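Local coordinates for putative hemin transport system, substrate-binding protein (Burkholderia cenocepacia J2315, PDB 5GIZ) that binds heme in the periplasm and probably delivers it to an ABC transporter of the inner membrane for uptake, at residues L15-F20 with F251-P256; E97-E102 with R169-A174; P150-V155 with A174-A179; A245-G250 with L255-T260. All coordinates share one frame; numbering follows the deposited sequence.

How the contacts relate
Contacts 1, 2 and 4 lie around the junction between the two lobes of this heme-free periplasmic binding protein; contact 3 lies within the C-terminal lobe. Contact 1 ties helix 13-23 to the turn before helix 255-269, and contact 4 packs the start of that helix against helix 245-249; their centres are about 9 Å apart and they share Leu255 and Pro256. Contact 2 lays His99 on the first turn of helix 171-178, whose later part packs on strand 151-159 in contact 3; these centres are about 11 Å apart and Ala174 is common to both. Phe251 joins contacts 1 and 2, its CE2 lying 3.4 Å from His99 C. Ala171 and Ala172 in contact 2, seen to bind heme, mark the heme cleft.

Contact 1 of 4, residues L15-F20 with F251-P256; sequences LAETAF and FGPRLP
Arg254 grips the carboxylate of Glu17 side-on, each oxygen taking one nitrogen. The bond from Arg254 NE to Glu17 OE1 is 2.9 Å long, and that from Arg254 NH2 to Glu17 OE2, also 2.9 Å, is the straighter of the two at 157°. The two flat groups are turned 54° apart, so this is a twisted pair rather than a coplanar fork, with OE2 approached from above its carboxylate. A bend at chi3 (-67°) folds the arginine so that its NE edge meets the acid. A water donates to Glu17 OE1 at 2.7 Å and accepts from Arg254 N at 2.8 Å, giving OE1 a second donor. Beside the charges, the Pro253 ring lies against the helix, its CD 3.7 Å from Glu17 CB and 3.5 Å from Thr18 OG1. The hydroxyl of Thr18 is bonded to Ala14 O within its own helix. A type I beta turn from Gly252 to Leu255, closed by Leu255 N on Gly252 O, presents both Pro253 and Arg254, the latter at the N-cap position of helix 255-269. The contact thereby joins helix 13-23, which follows a strand of the parallel N-terminal sheet, to the helix that ends the fold. Farther out, Tyr41 makes a cation-pi contact with Arg254 and also touches Glu17, and Gly13, seen to bind heme, begins the helix that carries the acid.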
# COMPACT_ATOMS: atom_id res chain seq x y z
N LEU A 15 -8.07 -3.02 1.56
CA LEU A 15 -9.32 -3.52 2.06
C LEU A 15 -10.03 -4.35 1.03
O LEU A 15 -10.63 -5.40 1.32
CB LEU A 15 -10.22 -2.38 2.60
CG LEU A 15 -9.79 -1.73 3.88
CD1 LEU A 15 -10.91 -0.78 4.29
CD2 LEU A 15 -9.55 -2.72 5.00
N ALA A 16 -10.00 -3.91 -0.25
CA ALA A 16 -10.60 -4.69 -1.28
C ALA A 16 -9.87 -6.02 -1.46
O ALA A 16 -10.50 -7.06 -1.62
CB ALA A 16 -10.64 -3.93 -2.60
N GLU A 17 -8.54 -5.98 -1.43
CA GLU A 17 -7.78 -7.22 -1.48
C GLU A 17 -8.18 -8.15 -0.35
O GLU A 17 -8.29 -9.37 -0.57
CB GLU A 17 -6.29 -6.94 -1.40
CG GLU A 17 -5.70 -6.29 -2.65
CD GLU A 17 -4.20 -6.36 -2.71
OE1 GLU A 17 -3.62 -7.40 -2.33
OE2 GLU A 17 -3.55 -5.37 -3.11
N THR A 18 -8.33 -7.59 0.85
CA THR A 18 -8.70 -8.42 1.98
C THR A 18 -10.06 -9.07 1.76
O THR A 18 -10.22 -10.28 1.90
CB THR A 18 -8.70 -7.55 3.23
OG1 THR A 18 -7.39 -6.99 3.47
CG2 THR A 18 -9.12 -8.34 4.48
N ALA A 19 -11.02 -8.26 1.34
CA ALA A 19 -12.33 -8.81 1.07
C ALA A 19 -12.30 -9.91 0.04
O ALA A 19 -12.87 -10.99 0.22
CB ALA A 19 -13.30 -7.73 0.66
N PHE A 20 -11.63 -9.67 -1.09
CA PHE A 20 -11.61 -10.69 -2.11
C PHE A 20 -10.88 -11.92 -1.63
O PHE A 20 -11.27 -13.00 -2.01
CB PHE A 20 -11.09 -10.16 -3.47
CG PHE A 20 -12.10 -9.34 -4.22
CD1 PHE A 20 -13.23 -9.90 -4.74
CD2 PHE A 20 -11.94 -7.99 -4.33
CE1 PHE A 20 -14.19 -9.12 -5.40
CE2 PHE A 20 -12.84 -7.22 -5.04
CZ PHE A 20 -13.99 -7.76 -5.51
N PHE A 251 -0.13 -2.49 2.32
CA PHE A 251 -0.35 -3.11 3.65
C PHE A 251 -1.63 -3.93 3.66
O PHE A 251 -2.57 -3.66 4.41
CB PHE A 251 -0.27 -2.04 4.77
CG PHE A 251 1.11 -1.85 5.21
CD1 PHE A 251 1.94 -0.98 4.54
CD2 PHE A 251 1.65 -2.67 6.18
CE1 PHE A 251 3.25 -0.85 4.89
CE2 PHE A 251 3.00 -2.59 6.50
CZ PHE A 251 3.80 -1.69 5.85
N GLY A 252 -1.68 -4.92 2.78
CA GLY A 252 -2.75 -5.87 2.71
C GLY A 252 -2.33 -7.33 2.78
O GLY A 252 -1.21 -7.65 3.23
N PRO A 253 -3.19 -8.25 2.32
CA PRO A 253 -2.90 -9.66 2.53
C PRO A 253 -1.69 -10.17 1.78
O PRO A 253 -1.27 -11.29 1.98
CB PRO A 253 -4.20 -10.37 2.12
CG PRO A 253 -4.89 -9.38 1.26
CD PRO A 253 -4.52 -8.03 1.72
N ARG A 254 -1.16 -9.38 0.84
CA ARG A 254 0.08 -9.76 0.14
C ARG A 254 1.33 -9.25 0.78
O ARG A 254 2.42 -9.35 0.24
CB ARG A 254 0.05 -9.29 -1.33
CG ARG A 254 -1.01 -9.95 -2.20
CD ARG A 254 -0.95 -9.51 -3.67
NE ARG A 254 -1.29 -8.12 -3.83
CZ ARG A 254 -1.00 -7.36 -4.92
NH1 ARG A 254 -0.24 -7.85 -5.90
NH2 ARG A 254 -1.41 -6.11 -4.99
N LEU A 255 1.20 -8.72 2.01
CA LEU A 255 2.37 -8.14 2.67
C LEU A 255 3.59 -9.10 2.67
O LEU A 255 4.69 -8.69 2.39
CB LEU A 255 2.04 -7.69 4.11
CG LEU A 255 3.20 -7.01 4.83
CD1 LEU A 255 3.56 -5.65 4.29
CD2 LEU A 255 2.87 -6.88 6.30
N PRO A 256 3.41 -10.38 3.02
CA PRO A 256 4.57 -11.28 3.06
C PRO A 256 5.26 -11.39 1.70
O PRO A 256 6.50 -11.30 1.65
CB PRO A 256 3.97 -12.60 3.50
CG PRO A 256 2.75 -12.18 4.30
CD PRO A 256 2.18 -11.05 3.47
O HOH W 1 -2.05 -6.89 -0.20

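Contact 2 of 4, residues E97-E102 with R169-A174; sequences ERHDVE and RTAADA
His99 lies flat on the first turn of helix 171-178, and the residues ahead of it set its backbone. Glu97 comes first, reaching over Arg98 to accept from His99 N through the anti lone pair of OE2, a bond of 2.9 Å, while its OE1 forms a salt bridge with Lys107. His99 itself adopts a left-handed helical backbone conformation, with positive phi, and the ring, with CG anti to the carbonyl carbon (chi1 -56°), swings over the other segment. One face covers the peptide link between Thr170 and Ala171: Ala171 N sits 3.5 Å above the plane of the His99 ring, over its centre, and Thr170 C is offset toward the rim. His99 CD2 also meets Ala171 CB at 3.7 Å. The backbone of His99 packs too, its O only 3.2 Å from Ala174 CB, a close van der Waals contact. Next, Asp100 caps the start of helix 101-114, its OD1 accepting from Ser103 N. The other helix is capped in the same manner: Thr170 OG1 accepts from Asp173 N at 3.0 Å and is also bonded to Gly167 O, holding the turn beneath the imidazole. Ala171 and Ala172, seen to bind heme, stand on this turn. No hydrogen bond crosses the contact, which brings together the N-terminal ends of helices 101-114 and 171-178 from the two lobes, with Phe251 packed against both Ala171 and Ala174 and Leu249 of helix 245-249 on the two heme-binding alanines.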
# COMPACT_ATOMS: atom_id res chain seq x y z
N GLU A 97 -4.80 2.38 10.00
CA GLU A 97 -3.61 2.11 9.23
C GLU A 97 -2.41 2.53 10.09
O GLU A 97 -2.25 3.73 10.41
CB GLU A 97 -3.58 2.89 7.93
CG GLU A 97 -2.29 2.60 7.20
CD GLU A 97 -2.16 1.13 6.85
OE1 GLU A 97 -2.82 0.75 5.84
OE2 GLU A 97 -1.40 0.37 7.50
N ARG A 98 -1.63 1.54 10.49
CA ARG A 98 -0.43 1.81 11.26
C ARG A 98 0.87 1.37 10.57
O ARG A 98 1.98 1.45 11.13
CB ARG A 98 -0.57 1.12 12.57
CG ARG A 98 -1.96 1.38 13.15
CD ARG A 98 -1.90 1.37 14.61
NE ARG A 98 -3.20 1.63 15.24
CZ ARG A 98 -3.50 2.70 15.96
NH1 ARG A 98 -2.62 3.66 16.19
NH2 ARG A 98 -4.69 2.76 16.52
N HIS A 99 0.74 0.93 9.34
CA HIS A 99 1.93 0.51 8.57
C HIS A 99 2.79 -0.52 9.25
O HIS A 99 4.00 -0.42 9.30
CB HIS A 99 2.80 1.71 8.20
CG HIS A 99 2.07 2.76 7.45
ND1 HIS A 99 2.10 4.09 7.81
CD2 HIS A 99 1.28 2.67 6.37
CE1 HIS A 99 1.34 4.77 6.99
NE2 HIS A 99 0.83 3.94 6.10
N ASP A 100 2.14 -1.53 9.78
CA ASP A 100 2.82 -2.67 10.31
C ASP A 100 2.00 -3.95 10.10
O ASP A 100 0.83 -3.93 9.65
CB ASP A 100 3.26 -2.42 11.78
CG ASP A 100 2.14 -2.34 12.81
OD1 ASP A 100 0.99 -2.74 12.55
OD2 ASP A 100 2.47 -1.81 13.91
N VAL A 101 2.63 -5.08 10.36
CA VAL A 101 2.01 -6.35 10.12
C VAL A 101 0.79 -6.51 11.02
O VAL A 101 -0.24 -7.01 10.57
CB VAL A 101 2.95 -7.58 10.21
CG1 VAL A 101 3.52 -7.69 11.58
CG2 VAL A 101 2.23 -8.87 9.80
N GLU A 102 0.84 -6.02 12.27
CA GLU A 102 -0.36 -6.19 13.09
C GLU A 102 -1.56 -5.46 12.52
O GLU A 102 -2.71 -5.93 12.64
CB GLU A 102 -0.12 -5.72 14.52
CG GLU A 102 -1.23 -6.16 15.45
CD GLU A 102 -1.18 -7.68 15.54
OE1 GLU A 102 -0.19 -8.22 16.08
OE2 GLU A 102 -2.10 -8.28 14.98
N ARG A 169 6.89 7.23 9.64
CA ARG A 169 5.42 7.12 9.74
C ARG A 169 4.81 6.98 8.37
O ARG A 169 3.66 7.38 8.13
CB ARG A 169 4.79 8.31 10.45
CG ARG A 169 5.21 8.46 11.90
CD ARG A 169 4.31 9.54 12.45
NE ARG A 169 4.57 9.93 13.83
CZ ARG A 169 3.68 9.82 14.82
NH1 ARG A 169 2.46 9.34 14.61
NH2 ARG A 169 4.03 10.22 16.03
N THR A 170 5.55 6.36 7.45
CA THR A 170 5.04 6.09 6.09
C THR A 170 5.06 4.57 5.82
O THR A 170 5.84 3.79 6.40
CB THR A 170 5.83 6.77 4.98
OG1 THR A 170 7.19 6.30 5.04
CG2 THR A 170 5.79 8.24 5.12
N ALA A 171 4.24 4.17 4.83
CA ALA A 171 4.24 2.79 4.37
C ALA A 171 5.63 2.43 3.85
O ALA A 171 6.14 1.36 4.10
CB ALA A 171 3.20 2.61 3.24
N ALA A 172 6.21 3.33 3.04
CA ALA A 172 7.51 3.07 2.46
C ALA A 172 8.61 2.85 3.52
O ALA A 172 9.42 1.95 3.39
CB ALA A 172 7.92 4.22 1.54
N ASP A 173 8.63 3.68 4.56
CA ASP A 173 9.60 3.52 5.65
C ASP A 173 9.49 2.10 6.26
O ASP A 173 10.45 1.40 6.47
CB ASP A 173 9.35 4.58 6.73
CG ASP A 173 10.37 4.53 7.82
OD1 ASP A 173 11.43 5.16 7.67
OD2 ASP A 173 10.08 3.85 8.83
N ALA A 174 8.26 1.67 6.52
CA ALA A 174 8.02 0.37 7.10
C ALA A 174 8.46 -0.75 6.17
O ALA A 174 9.09 -1.71 6.57
CB ALA A 174 6.55 0.21 7.45

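Contact 3 of 4, residues P150-V155 with A174-A179; sequences PRVLFV and AMIRYA. With SO4 (sulfate ion), chain D; SO4 (sulfate ion), chain C.
Ile176 reaches Val152 with CG1 set anti to its own carbonyl carbon (chi1 -76°) and CD1 extended beyond it (chi2 166°), so the longer branch runs out from helix 171-178 to the strand. Val152 answers with CG1 anti to the backbone N (chi1 178°), and the two branches meet at 3.9 Å between Val152 CG1 and Ile176 CD1. The shorter branch takes part as well, Ile176 CG2 lying 4.0 Å from Val152 CB, so the valine faces both arms of the isoleucine. The same CD1 methyl rests 3.7 Å from Val152 O and a longer 4.3 Å from Phe154 CB. The ring of Phe154 then turns away from residues 174-179 toward Ala172 and Tyr191, both seen to bind heme. Here helix 171-178 lies on one face of the mixed sheet of the C-terminal lobe; strand 151-159 pairs in parallel with both 182-183 and 206-210, and Leu208 packs against Val152 and Phe154 from the second of these. The polar groups of the segments point elsewhere. Arg151 NH2 donates to O4 of a sulfate at 2.9 Å, with NH1 taking O1 of the same ion, while Tyr178 OH gives a hydrogen bond of 2.6 Å to O1 of another sulfate and accepts from Val101 N. Both ions probably come from the crystallisation liquor. Between strand and helix no hydrogen bond or charge pair crosses: aliphatic groups meet in van der Waals touches, one of them against a backbone oxygen.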
# COMPACT_ATOMS: atom_id res chain seq x y z
N PRO A 150 21.29 -1.57 3.98
CA PRO A 150 21.58 -0.50 3.04
C PRO A 150 20.57 0.68 3.14
O PRO A 150 19.42 0.50 3.56
CB PRO A 150 21.49 -1.23 1.69
CG PRO A 150 20.49 -2.29 1.93
CD PRO A 150 20.80 -2.79 3.30
N ARG A 151 21.00 1.86 2.67
CA ARG A 151 20.15 3.05 2.73
C ARG A 151 19.32 3.15 1.48
O ARG A 151 19.85 3.14 0.38
CB ARG A 151 21.01 4.30 2.90
CG ARG A 151 21.93 4.27 4.11
CD ARG A 151 22.74 5.57 4.22
NE ARG A 151 21.89 6.67 4.63
CZ ARG A 151 21.54 6.95 5.87
NH1 ARG A 151 21.90 6.17 6.89
NH2 ARG A 151 20.71 7.98 6.09
N VAL A 152 18.00 3.21 1.64
CA VAL A 152 17.08 3.24 0.51
C VAL A 152 16.25 4.51 0.58
O VAL A 152 15.65 4.79 1.61
CB VAL A 152 16.13 2.03 0.55
CG1 VAL A 152 15.14 2.10 -0.61
CG2 VAL A 152 16.94 0.73 0.51
N LEU A 153 16.20 5.26 -0.54
CA LEU A 153 15.37 6.45 -0.72
C LEU A 153 14.14 6.02 -1.47
O LEU A 153 14.29 5.47 -2.55
CB LEU A 153 16.13 7.42 -1.59
CG LEU A 153 15.36 8.69 -1.97
CD1 LEU A 153 15.13 9.55 -0.77
CD2 LEU A 153 16.10 9.43 -3.09
N PHE A 154 12.97 6.30 -0.91
CA PHE A 154 11.70 6.12 -1.60
C PHE A 154 11.15 7.41 -2.15
O PHE A 154 10.87 8.32 -1.42
CB PHE A 154 10.60 5.44 -0.72
CG PHE A 154 9.33 5.22 -1.49
CD1 PHE A 154 9.26 4.26 -2.45
CD2 PHE A 154 8.25 6.07 -1.35
CE1 PHE A 154 8.14 4.07 -3.23
CE2 PHE A 154 7.11 5.87 -2.14
CZ PHE A 154 7.08 4.90 -3.07
N VAL A 155 11.04 7.45 -3.46
CA VAL A 155 10.41 8.52 -4.20
C VAL A 155 8.96 8.15 -4.50
O VAL A 155 8.71 7.18 -5.23
CB VAL A 155 11.12 8.73 -5.54
CG1 VAL A 155 10.37 9.77 -6.39
CG2 VAL A 155 12.58 9.15 -5.28
N ALA A 174 8.26 1.67 6.52
CA ALA A 174 8.02 0.37 7.10
C ALA A 174 8.46 -0.75 6.17
O ALA A 174 9.09 -1.71 6.57
CB ALA A 174 6.55 0.21 7.45
N MET A 175 8.17 -0.60 4.89
CA MET A 175 8.53 -1.64 3.93
C MET A 175 10.05 -1.80 3.76
O MET A 175 10.59 -2.92 3.75
CB MET A 175 7.89 -1.44 2.58
CG MET A 175 6.39 -1.59 2.60
SD MET A 175 5.81 -3.24 3.03
CE MET A 175 6.38 -4.20 1.62
N ILE A 176 10.72 -0.68 3.73
CA ILE A 176 12.18 -0.64 3.62
C ILE A 176 12.78 -1.37 4.83
O ILE A 176 13.65 -2.23 4.68
CB ILE A 176 12.65 0.79 3.56
CG1 ILE A 176 12.37 1.38 2.16
CG2 ILE A 176 14.13 0.90 3.87
CD1 ILE A 176 12.49 2.86 2.11
N ARG A 177 12.28 -1.07 6.04
CA ARG A 177 12.77 -1.77 7.21
C ARG A 177 12.38 -3.24 7.26
O ARG A 177 13.23 -4.09 7.63
CB ARG A 177 12.27 -1.10 8.47
CG ARG A 177 12.99 0.22 8.69
CD ARG A 177 12.52 0.91 9.99
NE ARG A 177 11.18 1.45 9.85
CZ ARG A 177 10.11 1.09 10.54
NH1 ARG A 177 10.18 0.18 11.51
NH2 ARG A 177 8.95 1.69 10.27
N TYR A 178 11.18 -3.62 6.82
CA TYR A 178 10.85 -5.04 6.78
C TYR A 178 11.75 -5.86 5.82
O TYR A 178 11.98 -7.04 6.02
CB TYR A 178 9.39 -5.25 6.38
CG TYR A 178 8.38 -4.96 7.48
CD1 TYR A 178 8.58 -5.45 8.78
CD2 TYR A 178 7.19 -4.29 7.21
CE1 TYR A 178 7.63 -5.26 9.77
CE2 TYR A 178 6.25 -4.10 8.18
CZ TYR A 178 6.45 -4.60 9.46
OH TYR A 178 5.49 -4.40 10.48
N ALA A 179 12.20 -5.19 4.76
CA ALA A 179 13.06 -5.84 3.80
C ALA A 179 14.52 -5.85 4.22
O ALA A 179 15.35 -6.25 3.38
CB ALA A 179 12.90 -5.22 2.44
S SO4 D . 20.88 8.04 9.97
O1 SO4 D . 20.44 6.66 9.69
O2 SO4 D . 20.20 8.46 11.20
O3 SO4 D . 22.35 8.05 10.12
O4 SO4 D . 20.49 8.92 8.86
S SO4 C . 6.95 -4.56 13.54
O1 SO4 C . 5.86 -5.20 12.88
O2 SO4 C . 6.74 -4.44 15.02
O3 SO4 C . 8.22 -5.24 13.26
O4 SO4 C . 7.17 -3.21 13.14

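Contact 4 of 4, residues A245-G250 with L255-T260; sequences ALFLLG and LPLAVT
The Phe247 ring meets the helix of Leu257 and Ala258 with its outer end. At its edge, near the ring plane, stands Leu257 CG, 3.9 Å from Phe247 CZ. Ala258 approaches obliquely, its CA 3.7 Å from Phe247 CE1 and its CB 3.8 Å from that same ring carbon. CG of the phenylalanine is anti to the backbone N (chi1 179°), which carries the ring from the flank of helix 245-249 across to the first turns of helix 255-269. Closer to the backbone, the Ala258 methyl touches a backbone oxygen of the short helix, 3.4 Å separating Ala258 CB from Phe247 O. One methyl thus meets both the ring and the carbonyl oxygen of the same phenylalanine. Four residues, 251-254, connect the helices, and Arg254 from this link also packs on the Phe247 ring. In the second helix, Pro256 O takes two donors from one residue, Thr260 N at 3.0 Å and Thr260 OG1 at 2.8 Å, which arrive from opposite faces of its plane; the threonine hydroxyl is thereby satisfied within its own helix. The pair sits near the lobe junction: Leu248 and Leu249 pack on Phe154 of strand 151-159, Leu246 touches Thr40 and Tyr41, and helix 255-269 packs on Met175 of helix 171-178 through Ala258 and Val259 and on helix 118-141 through Pro256. With no hydrogen bond across the segments, the contact between them is van der Waals and largely apolar, running from buried Ala258 to solvent-exposed Leu257.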
# COMPACT_ATOMS: atom_id res chain seq x y z
N ALA A 245 2.77 0.31 -7.07
CA ALA A 245 2.51 1.05 -5.85
C ALA A 245 1.58 0.30 -4.89
O ALA A 245 1.84 0.27 -3.68
CB ALA A 245 1.85 2.38 -6.17
N LEU A 246 0.47 -0.24 -5.37
CA LEU A 246 -0.46 -0.92 -4.48
C LEU A 246 0.17 -2.13 -3.80
O LEU A 246 0.06 -2.33 -2.60
CB LEU A 246 -1.74 -1.30 -5.18
CG LEU A 246 -2.74 -2.15 -4.36
CD1 LEU A 246 -3.24 -1.38 -3.16
CD2 LEU A 246 -3.88 -2.54 -5.28
N PHE A 247 0.91 -2.90 -4.57
CA PHE A 247 1.58 -4.08 -4.07
C PHE A 247 2.63 -3.67 -3.05
O PHE A 247 2.71 -4.25 -1.97
CB PHE A 247 2.23 -4.79 -5.28
CG PHE A 247 3.00 -6.05 -4.98
CD1 PHE A 247 2.61 -6.95 -4.02
CD2 PHE A 247 4.03 -6.39 -5.78
CE1 PHE A 247 3.27 -8.13 -3.83
CE2 PHE A 247 4.72 -7.58 -5.57
CZ PHE A 247 4.36 -8.40 -4.52
N LEU A 248 3.45 -2.68 -3.38
CA LEU A 248 4.52 -2.27 -2.47
C LEU A 248 3.97 -1.67 -1.18
O LEU A 248 4.43 -2.00 -0.06
CB LEU A 248 5.41 -1.24 -3.19
CG LEU A 248 6.54 -0.61 -2.38
CD1 LEU A 248 7.53 -1.61 -1.83
CD2 LEU A 248 7.23 0.47 -3.22
N LEU A 249 3.02 -0.74 -1.29
CA LEU A 249 2.68 0.18 -0.18
C LEU A 249 1.35 -0.13 0.49
O LEU A 249 1.03 0.53 1.50
CB LEU A 249 2.63 1.61 -0.69
CG LEU A 249 3.92 2.17 -1.32
CD1 LEU A 249 3.62 3.48 -2.03
CD2 LEU A 249 5.03 2.28 -0.28
N GLY A 250 0.56 -1.06 -0.05
CA GLY A 250 -0.82 -1.19 0.37
C GLY A 250 -1.07 -1.71 1.77
O GLY A 250 -2.14 -1.41 2.34
N LEU A 255 1.20 -8.72 2.01
CA LEU A 255 2.37 -8.14 2.67
C LEU A 255 3.59 -9.10 2.67
O LEU A 255 4.69 -8.69 2.39
CB LEU A 255 2.04 -7.69 4.11
CG LEU A 255 3.20 -7.01 4.83
CD1 LEU A 255 3.56 -5.65 4.29
CD2 LEU A 255 2.87 -6.88 6.30
N PRO A 256 3.41 -10.38 3.02
CA PRO A 256 4.57 -11.28 3.06
C PRO A 256 5.26 -11.39 1.70
O PRO A 256 6.50 -11.30 1.65
CB PRO A 256 3.97 -12.60 3.50
CG PRO A 256 2.75 -12.18 4.30
CD PRO A 256 2.18 -11.05 3.47
N LEU A 257 4.49 -11.47 0.63
CA LEU A 257 5.07 -11.50 -0.72
C LEU A 257 5.68 -10.21 -1.11
O LEU A 257 6.74 -10.17 -1.73
CB LEU A 257 4.01 -11.91 -1.73
CG LEU A 257 4.48 -12.08 -3.18
CD1 LEU A 257 5.50 -13.18 -3.32
CD2 LEU A 257 3.23 -12.29 -4.03
N ALA A 258 5.03 -9.10 -0.75
CA ALA A 258 5.59 -7.79 -1.02
C ALA A 258 6.95 -7.56 -0.35
O ALA A 258 7.88 -7.04 -0.96
CB ALA A 258 4.62 -6.71 -0.60
N VAL A 259 7.04 -7.92 0.93
CA VAL A 259 8.31 -7.82 1.64
C VAL A 259 9.36 -8.79 1.02
O VAL A 259 10.48 -8.38 0.79
CB VAL A 259 8.09 -8.09 3.13
CG1 VAL A 259 9.42 -8.26 3.86
CG2 VAL A 259 7.32 -6.95 3.77
N THR A 260 9.00 -10.03 0.69
CA THR A 260 9.93 -10.93 0.06
C THR A 260 10.41 -10.35 -1.27
O THR A 260 11.60 -10.45 -1.61
CB THR A 260 9.24 -12.29 -0.16
OG1 THR A 260 8.83 -12.78 1.11
CG2 THR A 260 10.18 -13.29 -0.77